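Side-chain contact in large ribosomal subunit protein uL10 (Thermotoga maritima, PDB 1ZAV), which probably forms part of the ribosomal stalk, where it carries L7/L12 dimers and helps the ribosome engage GTP-bound translation factors: residues A66-N69 against G74-E77. Residues are numbered along the deposited sequence; the frame is centred on the assembly and turned at random.
Sequences ALKN and GYEE
Leu-67 and Tyr-75 hold the nearest pair of CA atoms, 7.9 Å apart, which leaves room for the Tyr-75 side chain to reach across to the helix. Residues 66-69 form the last turn of helix 60-69; in 74-77, Gly-74, with positive phi, leads through Tyr-75 into a 3-10 segment that begins at Glu-76. The Tyr-75 ring lies with one face against Leu-67: CB of Leu-67 sits 3.7 Å from the ring centroid and 8° off the normal, a CH-pi contact. Leu-67 CD1 extends the cover toward the ring's root, 3.5 Å from Tyr-75 CD1. The two side chains slide past each other, pointing opposite ways. With chi1 at 57°, CG of Tyr-75 sits between its own backbone N and carbonyl carbon, and the ring extends to the helix. Over the opposite face, near the rim, stands OE1 of Glu-76. At the phenol end, Lys-68 CB comes within 3.4 Å of Tyr-75 OH, while the lysine chain leads away; the hydroxyl hydrogen-bonds Asn-64 OD1, one turn back on the helix. Replacing Tyr-75 by alanine is likely to open a gap over Leu-67 and leave Asn-64 OD1 without this partner. Leu-67 also touches Phe-19 of helix 5-19, and Lys-123 NZ hydrogen-bonds Gly-74 O and salt-bridges Glu-77 OE1. The arrangement is a local helix-to-loop packing: the connection into strand 83-88 of the antiparallel sheet folds back onto the preceding helix's last turn.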
loop_
_atom_site.group_PDB
_atom_site.type_symbol
_atom_site.label_atom_id
_atom_site.label_comp_id
_atom_site.label_asym_id
_atom_site.label_seq_id
_atom_site.Cartn_x
_atom_site.Cartn_y
_atom_site.Cartn_z
ATOM N N ALA A 66 -27.909 23.436 10.063
ATOM C CA ALA A 66 -28.112 21.996 9.916
ATOM C C ALA A 66 -26.879 21.211 10.365
ATOM O O ALA A 66 -26.998 20.193 11.035
ATOM C CB ALA A 66 -28.449 21.659 8.472
ATOM N N LEU A 67 -25.696 21.685 9.990
ATOM C CA LEU A 67 -24.452 21.019 10.367
ATOM C C LEU A 67 -24.210 21.191 11.861
ATOM O O LEU A 67 -23.797 20.257 12.547
ATOM C CB LEU A 67 -23.280 21.612 9.587
ATOM C CG LEU A 67 -23.242 21.241 8.102
ATOM C CD1 LEU A 67 -22.368 22.221 7.337
ATOM C CD2 LEU A 67 -22.747 19.814 7.967
ATOM N N LYS A 68 -24.466 22.395 12.350
ATOM C CA LYS A 68 -24.288 22.695 13.767
ATOM C C LYS A 68 -25.111 21.716 14.603
ATOM O O LYS A 68 -24.595 21.065 15.511
ATOM C CB LYS A 68 -24.736 24.133 14.050
ATOM C CG LYS A 68 -24.396 24.647 15.449
ATOM C CD LYS A 68 -24.795 26.112 15.583
ATOM C CE LYS A 68 -24.169 26.765 16.808
ATOM N NZ LYS A 68 -24.472 26.032 18.060
ATOM N N ASN A 69 -26.391 21.596 14.271
ATOM C CA ASN A 69 -27.276 20.708 15.005
ATOM C C ASN A 69 -27.011 19.218 14.816
ATOM O O ASN A 69 -27.392 18.409 15.667
ATOM C CB ASN A 69 -28.728 21.059 14.684
ATOM C CG ASN A 69 -29.190 22.292 15.432
ATOM O OD1 ASN A 69 -29.306 22.271 16.657
ATOM N ND2 ASN A 69 -29.439 23.374 14.708
ATOM N N GLY A 74 -15.726 22.322 12.415
ATOM C CA GLY A 74 -14.731 22.658 11.410
ATOM C C GLY A 74 -15.214 22.650 9.966
ATOM O O GLY A 74 -14.460 22.288 9.065
ATOM N N TYR A 75 -16.461 23.064 9.744
ATOM C CA TYR A 75 -17.057 23.097 8.403
ATOM C C TYR A 75 -17.261 24.525 7.896
ATOM O O TYR A 75 -17.495 24.748 6.702
ATOM C CB TYR A 75 -18.406 22.378 8.437
ATOM C CG TYR A 75 -19.358 22.964 9.458
ATOM C CD1 TYR A 75 -20.085 24.120 9.178
ATOM C CD2 TYR A 75 -19.493 22.392 10.726
ATOM C CE1 TYR A 75 -20.921 24.695 10.129
ATOM C CE2 TYR A 75 -20.327 22.958 11.685
ATOM C CZ TYR A 75 -21.034 24.109 11.381
ATOM O OH TYR A 75 -21.842 24.688 12.327
ATOM N N GLU A 76 -17.176 25.490 8.809
ATOM C CA GLU A 76 -17.373 26.899 8.472
ATOM C C GLU A 76 -16.572 27.377 7.257
ATOM O O GLU A 76 -17.059 28.184 6.458
ATOM C CB GLU A 76 -17.035 27.783 9.678
ATOM C CG GLU A 76 -17.874 27.523 10.929
ATOM C CD GLU A 76 -17.428 26.297 11.721
ATOM O OE1 GLU A 76 -18.015 26.040 12.796
ATOM O OE2 GLU A 76 -16.499 25.590 11.282
ATOM N N GLU A 77 -15.348 26.887 7.123
ATOM C CA GLU A 77 -14.492 27.276 6.003
ATOM C C GLU A 77 -15.043 26.809 4.658
ATOM O O GLU A 77 -14.609 27.278 3.606
ATOM C CB GLU A 77 -13.078 26.717 6.194
ATOM C CG GLU A 77 -13.031 25.238 6.519
ATOM C CD GLU A 77 -11.648 24.651 6.332
ATOM O OE1 GLU A 77 -11.390 23.546 6.849
ATOM O OE2 GLU A 77 -10.817 25.293 5.653
#